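Local structure of ribonucleoside-diphosphate reductase subunit beta (Bacillus halodurans C-125, 2RCC) at residues 108-122 against 216-230. The protein probably serves as the di-iron small subunit of a class I ribonucleotide reductase, which makes deoxyribonucleotides from ribonucleotides for DNA synthesis. Sequence-based numbering, arbitrary orientation. Where two conformers were deposited one is given.
Sequences LAALMSVLSFQEVVH and INRDEQLHVYLFTNI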
loop_
_atom_site.group_PDB
_atom_site.type_symbol
_atom_site.label_atom_id
_atom_site.label_comp_id
_atom_site.label_asym_id
_atom_site.label_seq_id
_atom_site.Cartn_x
_atom_site.Cartn_y
_atom_site.Cartn_z
ATOM N N LEU A 108 -10.149 1.436 -5.424
ATOM C CA LEU A 108 -9.383 2.672 -5.337
ATOM C C LEU A 108 -8.597 2.733 -4.020
ATOM O O LEU A 108 -7.447 3.186 -4.009
ATOM C CB LEU A 108 -10.300 3.905 -5.479
ATOM C CG LEU A 108 -11.095 4.007 -6.807
ATOM C CD1 LEU A 108 -11.884 5.320 -6.894
ATOM C CD2 LEU A 108 -10.201 3.868 -8.035
ATOM N N ALA A 109 -9.202 2.280 -2.912
ATOM C CA ALA A 109 -8.491 2.199 -1.621
ATOM C C ALA A 109 -7.270 1.311 -1.775
ATOM O O ALA A 109 -6.193 1.661 -1.305
ATOM C CB ALA A 109 -9.424 1.720 -0.516
ATOM N N ALA A 110 -7.403 0.172 -2.459
ATOM C CA ALA A 110 -6.258 -0.720 -2.677
ATOM C C ALA A 110 -5.145 -0.035 -3.497
ATOM O O ALA A 110 -3.927 -0.167 -3.210
ATOM C CB ALA A 110 -6.711 -2.005 -3.367
ATOM N N LEU A 111 -5.542 0.680 -4.528
ATOM C CA LEU A 111 -4.554 1.384 -5.364
ATOM C C LEU A 111 -3.828 2.467 -4.553
ATOM O O LEU A 111 -2.652 2.700 -4.749
ATOM C CB LEU A 111 -5.200 1.902 -6.652
ATOM C CG LEU A 111 -5.652 0.899 -7.720
ATOM C CD1 LEU A 111 -6.575 1.618 -8.741
ATOM C CD2 LEU A 111 -4.408 0.227 -8.355
HETATM N N MSE A 112 -4.513 3.086 -3.611
HETATM C CA MSE A 112 -3.854 4.060 -2.712
HETATM C C MSE A 112 -2.814 3.372 -1.832
HETATM O O MSE A 112 -1.765 3.944 -1.578
HETATM C CB MSE A 112 -4.863 4.848 -1.887
HETATM C CG MSE A 112 -5.761 5.785 -2.657
HETATM SE SE MSE A 112 -4.839 7.064 -3.779
HETATM C CE MSE A 112 -3.906 8.136 -2.418
ATOM N N SER A 113 -3.075 2.125 -1.427
ATOM C CA SER A 113 -2.094 1.334 -0.697
ATOM C C SER A 113 -0.843 1.079 -1.565
ATOM O O SER A 113 0.278 1.235 -1.094
ATOM C CB SER A 113 -2.711 0.022 -0.177
ATOM O OG SER A 113 -1.747 -0.817 0.388
ATOM N N VAL A 114 -1.048 0.689 -2.820
ATOM C CA VAL A 114 0.046 0.464 -3.755
ATOM C C VAL A 114 0.810 1.794 -3.940
ATOM O O VAL A 114 2.016 1.789 -3.856
ATOM C CB VAL A 114 -0.443 -0.093 -5.129
ATOM C CG1 VAL A 114 0.733 -0.203 -6.119
ATOM C CG2 VAL A 114 -1.217 -1.403 -4.966
ATOM N N LEU A 115 0.121 2.931 -4.042
ATOM C CA LEU A 115 0.797 4.244 -4.197
ATOM C C LEU A 115 1.675 4.582 -3.000
ATOM O O LEU A 115 2.789 5.098 -3.146
ATOM C CB LEU A 115 -0.184 5.457 -4.380
ATOM C CG LEU A 115 -0.471 5.890 -5.803
ATOM C CD1 LEU A 115 -1.157 4.781 -6.575
ATOM C CD2 LEU A 115 -1.269 7.183 -5.908
ATOM N N SER A 116 1.131 4.378 -1.807
ATOM C CA SER A 116 1.831 4.690 -0.569
ATOM C C SER A 116 3.153 3.903 -0.453
ATOM O O SER A 116 4.190 4.445 -0.064
ATOM C CB SER A 116 0.929 4.383 0.598
ATOM O OG SER A 116 1.502 4.940 1.778
ATOM N N PHE A 117 3.063 2.620 -0.733
ATOM C CA PHE A 117 4.214 1.736 -0.809
ATOM C C PHE A 117 5.277 2.249 -1.831
ATOM O O PHE A 117 6.481 2.327 -1.525
ATOM C CB PHE A 117 3.743 0.339 -1.130
ATOM C CG PHE A 117 4.824 -0.554 -1.617
ATOM C CD1 PHE A 117 5.816 -0.981 -0.750
ATOM C CD2 PHE A 117 4.920 -0.852 -2.946
ATOM C CE1 PHE A 117 6.891 -1.749 -1.221
ATOM C CE2 PHE A 117 5.959 -1.626 -3.417
ATOM C CZ PHE A 117 6.944 -2.074 -2.542
ATOM N N GLN A 118 4.824 2.608 -3.027
ATOM C CA GLN A 118 5.716 3.166 -4.056
ATOM C C GLN A 118 6.402 4.419 -3.508
ATOM O O GLN A 118 7.595 4.573 -3.690
ATOM C CB GLN A 118 4.956 3.472 -5.374
ATOM C CG GLN A 118 4.507 2.166 -6.099
ATOM C CD GLN A 118 4.032 2.382 -7.531
ATOM O OE1 GLN A 118 3.555 3.437 -7.872
ATOM N NE2 GLN A 118 4.127 1.348 -8.346
ATOM N N GLU A 119 5.680 5.281 -2.804
ATOM C CA GLU A 119 6.303 6.476 -2.203
ATOM C C GLU A 119 7.378 6.115 -1.177
ATOM O O GLU A 119 8.424 6.794 -1.128
ATOM C CB GLU A 119 5.280 7.399 -1.547
ATOM C CG GLU A 119 4.190 7.975 -2.483
ATOM C CD GLU A 119 4.732 8.755 -3.677
ATOM O OE1 GLU A 119 5.796 9.418 -3.543
ATOM O OE2 GLU A 119 4.075 8.715 -4.745
ATOM N N VAL A 120 7.129 5.070 -0.366
ATOM C CA VAL A 120 8.114 4.538 0.573
ATOM C C VAL A 120 9.385 4.152 -0.168
ATOM O O VAL A 120 10.485 4.542 0.230
ATOM C CB VAL A 120 7.581 3.330 1.403
ATOM C CG1 VAL A 120 8.731 2.602 2.081
ATOM C CG2 VAL A 120 6.532 3.792 2.464
ATOM N N VAL A 121 9.231 3.393 -1.243
ATOM C CA VAL A 121 10.356 2.975 -2.053
ATOM C C VAL A 121 11.081 4.159 -2.771
ATOM O O VAL A 121 12.331 4.191 -2.809
ATOM C CB VAL A 121 9.989 1.879 -3.061
ATOM C CG1 VAL A 121 11.230 1.523 -3.904
ATOM C CG2 VAL A 121 9.457 0.609 -2.322
ATOM N N HIS A 122 10.307 5.136 -3.246
ATOM C CA HIS A 122 10.885 6.359 -3.836
ATOM C C HIS A 122 11.738 7.084 -2.793
ATOM O O HIS A 122 12.881 7.430 -3.064
ATOM C CB HIS A 122 9.835 7.330 -4.405
ATOM C CG HIS A 122 8.993 6.748 -5.510
ATOM N ND1 HIS A 122 7.861 7.365 -5.997
ATOM C CD2 HIS A 122 9.108 5.580 -6.187
ATOM C CE1 HIS A 122 7.333 6.619 -6.953
ATOM N NE2 HIS A 122 8.082 5.537 -7.100
ATOM N N ILE A 216 11.112 6.329 -10.874
ATOM C CA ILE A 216 10.237 7.139 -10.013
ATOM C C ILE A 216 9.228 7.951 -10.847
ATOM O O ILE A 216 8.015 7.925 -10.582
ATOM C CB ILE A 216 11.025 8.102 -9.098
ATOM C CG1 ILE A 216 11.843 7.331 -8.051
ATOM C CG2 ILE A 216 10.057 9.147 -8.412
ATOM C CD1 ILE A 216 12.944 8.125 -7.297
ATOM N N ASN A 217 9.741 8.628 -11.870
ATOM C CA ASN A 217 8.945 9.491 -12.745
ATOM C C ASN A 217 7.880 8.651 -13.515
ATOM O O ASN A 217 6.761 9.124 -13.706
ATOM C CB ASN A 217 9.911 10.272 -13.669
ATOM C CG ASN A 217 9.372 11.616 -14.178
ATOM O OD1 ASN A 217 8.346 12.141 -13.747
ATOM N ND2 ASN A 217 10.145 12.209 -15.082
ATOM N N ARG A 218 8.221 7.419 -13.926
ATOM C CA ARG A 218 7.293 6.483 -14.581
ATOM C C ARG A 218 6.133 6.111 -13.616
ATOM O O ARG A 218 4.958 6.103 -13.992
ATOM C CB ARG A 218 8.010 5.204 -15.038
ATOM C CG ARG A 218 7.074 4.016 -15.401
ATOM C CD ARG A 218 7.735 2.780 -16.052
ATOM N NE ARG A 218 8.605 1.776 -15.363
ATOM C CZ ARG A 218 8.904 1.573 -14.058
ATOM N NH1 ARG A 218 8.440 2.291 -13.000
ATOM N NH2 ARG A 218 9.752 0.566 -13.810
ATOM N N ASP A 219 6.484 5.775 -12.382
ATOM C CA ASP A 219 5.465 5.513 -11.354
ATOM C C ASP A 219 4.570 6.742 -11.177
ATOM O O ASP A 219 3.355 6.628 -11.059
ATOM C CB ASP A 219 6.099 5.243 -10.000
ATOM C CG ASP A 219 6.836 3.924 -9.917
ATOM O OD1 ASP A 219 6.613 3.018 -10.712
ATOM O OD2 ASP A 219 7.605 3.782 -8.957
ATOM N N GLU A 220 5.176 7.920 -11.128
ATOM C CA GLU A 220 4.375 9.135 -10.971
ATOM C C GLU A 220 3.373 9.315 -12.091
ATOM O O GLU A 220 2.289 9.733 -11.829
ATOM C CB GLU A 220 5.229 10.364 -10.868
ATOM C CG GLU A 220 6.039 10.457 -9.593
ATOM C CD GLU A 220 6.735 11.809 -9.512
ATOM O OE1 GLU A 220 7.388 12.200 -10.509
ATOM O OE2 GLU A 220 6.630 12.451 -8.442
ATOM N N GLN A 221 3.695 8.905 -13.314
ATOM C CA GLN A 221 2.751 9.073 -14.416
ATOM C C GLN A 221 1.496 8.247 -14.214
ATOM O O GLN A 221 0.408 8.711 -14.559
ATOM C CB GLN A 221 3.377 8.785 -15.796
ATOM C CG GLN A 221 4.671 9.539 -16.136
ATOM C CD GLN A 221 4.668 10.992 -15.695
ATOM O OE1 GLN A 221 3.838 11.771 -16.154
ATOM N NE2 GLN A 221 5.626 11.375 -14.834
ATOM N N LEU A 222 1.631 7.040 -13.664
ATOM C CA LEU A 222 0.461 6.218 -13.381
ATOM C C LEU A 222 -0.349 6.799 -12.202
ATOM O O LEU A 222 -1.575 6.703 -12.176
ATOM C CB LEU A 222 0.855 4.761 -13.178
ATOM C CG LEU A 222 1.418 4.023 -14.399
ATOM C CD1 LEU A 222 1.828 2.568 -14.034
ATOM C CD2 LEU A 222 0.405 3.991 -15.512
ATOM N N HIS A 223 0.338 7.417 -11.252
ATOM C CA HIS A 223 -0.325 8.066 -10.118
ATOM C C HIS A 223 -1.157 9.224 -10.659
ATOM O O HIS A 223 -2.343 9.350 -10.293
ATOM C CB HIS A 223 0.673 8.575 -9.080
ATOM C CG HIS A 223 1.535 7.516 -8.438
ATOM N ND1 HIS A 223 2.395 7.797 -7.403
ATOM C CD2 HIS A 223 1.664 6.190 -8.671
ATOM C CE1 HIS A 223 3.050 6.706 -7.047
ATOM N NE2 HIS A 223 2.623 5.711 -7.805
ATOM N N VAL A 224 -0.575 10.049 -11.548
ATOM C CA VAL A 224 -1.321 11.161 -12.178
ATOM C C VAL A 224 -2.524 10.639 -12.971
ATOM O O VAL A 224 -3.574 11.224 -12.932
ATOM C CB VAL A 224 -0.429 12.020 -13.128
ATOM C CG1 VAL A 224 -1.268 13.042 -13.877
ATOM C CG2 VAL A 224 0.686 12.713 -12.337
ATOM N N TYR A 225 -2.357 9.528 -13.697
ATOM C CA TYR A 225 -3.448 8.904 -14.422
ATOM C C TYR A 225 -4.590 8.545 -13.434
ATOM O O TYR A 225 -5.747 8.860 -13.706
ATOM C CB TYR A 225 -2.938 7.680 -15.198
ATOM C CG TYR A 225 -3.977 6.822 -15.848
ATOM C CD1 TYR A 225 -4.511 7.136 -17.100
ATOM C CD2 TYR A 225 -4.417 5.660 -15.225
ATOM C CE1 TYR A 225 -5.470 6.330 -17.683
ATOM C CE2 TYR A 225 -5.368 4.880 -15.792
ATOM C CZ TYR A 225 -5.885 5.206 -17.011
ATOM O OH TYR A 225 -6.811 4.346 -17.530
ATOM N N LEU A 226 -4.252 7.961 -12.289
ATOM C CA LEU A 226 -5.247 7.625 -11.272
ATOM C C LEU A 226 -5.978 8.885 -10.775
ATOM O O LEU A 226 -7.221 8.943 -10.742
ATOM C CB LEU A 226 -4.599 6.920 -10.086
ATOM C CG LEU A 226 -5.506 6.557 -8.895
ATOM C CD1 LEU A 226 -6.681 5.716 -9.321
ATOM C CD2 LEU A 226 -4.691 5.908 -7.802
ATOM N N PHE A 227 -5.202 9.868 -10.352
ATOM C CA PHE A 227 -5.811 11.105 -9.832
ATOM C C PHE A 227 -6.657 11.874 -10.852
ATOM O O PHE A 227 -7.702 12.418 -10.503
ATOM C CB PHE A 227 -4.746 12.024 -9.231
ATOM C CG PHE A 227 -3.990 11.426 -8.059
ATOM C CD1 PHE A 227 -4.673 10.898 -6.971
ATOM C CD2 PHE A 227 -2.577 11.499 -8.005
ATOM C CE1 PHE A 227 -3.969 10.385 -5.880
ATOM C CE2 PHE A 227 -1.883 10.987 -6.927
ATOM C CZ PHE A 227 -2.570 10.425 -5.875
ATOM N N THR A 228 -6.209 11.961 -12.098
ATOM C CA THR A 228 -6.989 12.652 -13.128
ATOM C C THR A 228 -8.282 11.905 -13.488
ATOM O O THR A 228 -9.325 12.523 -13.774
ATOM C CB THR A 228 -6.129 13.033 -14.376
ATOM O OG1 THR A 228 -5.642 11.870 -15.023
ATOM C CG2 THR A 228 -4.966 13.882 -13.985
ATOM N N ASN A 229 -8.236 10.578 -13.454
ATOM C CA ASN A 229 -9.420 9.758 -13.644
ATOM C C ASN A 229 -10.417 10.003 -12.515
ATOM O O ASN A 229 -11.595 10.218 -12.780
ATOM C CB ASN A 229 -9.092 8.261 -13.710
ATOM C CG ASN A 229 -8.608 7.785 -15.081
ATOM O OD1 ASN A 229 -8.539 8.524 -16.026
ATOM N ND2 ASN A 229 -8.293 6.514 -15.168
ATOM N N ILE A 230 -9.938 10.035 -11.267
ATOM C CA ILE A 230 -10.819 10.313 -10.108
ATOM C C ILE A 230 -11.447 11.680 -10.246
ATOM O O ILE A 230 -12.655 11.836 -9.978
ATOM C CB ILE A 230 -10.064 10.195 -8.732
ATOM C CG1 ILE A 230 -9.692 8.755 -8.476
ATOM C CG2 ILE A 230 -10.950 10.731 -7.578
ATOM C CD1 ILE A 230 -8.623 8.608 -7.392
HETATM O O HOH W 1 2.552 3.820 -10.329
HETATM O O HOH W 2 4.070 1.947 -11.404
#
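L115 lays its CG over the centre of the H223 ring, 3.5 Å from the centroid; backbone of D219 and E220 backs the other face. Q118 and E119 come in at the edge, and H223 NE2 gives Q118 OE1 a very short, nearly straight hydrogen bond (2.5 Å, 170°), while ND1 is hydrogen-bonded to E186. The H122 ring has I216 CG2 over one face and the carbonyl O of Q118 on the other. In its plane, H122 NE2 donates to the anti lone pair of D219 OD2 at 2.6 Å; W53 NE1 hydrogen-bonds to the same oxygen, and R218 forms a salt bridge with D219 OD1. With CG anti to its carbonyl carbon (chi1 -61°), the H122 ring is swung across to D219. A leucine here, with no ring nitrogens, would probably leave D219 OD2 without one of its donors and one iron without a ligand. Two waters link Q118 to D219. L226 drops as a knob among L108, L111, M112 and L115, and M112 SE makes an oblique Met-aromatic contact with F227. These antiparallel helices, crossing at -159°, belong to the ferritin-like bundle, where E119, H122, E220 and H223 probably bind the di-iron centre.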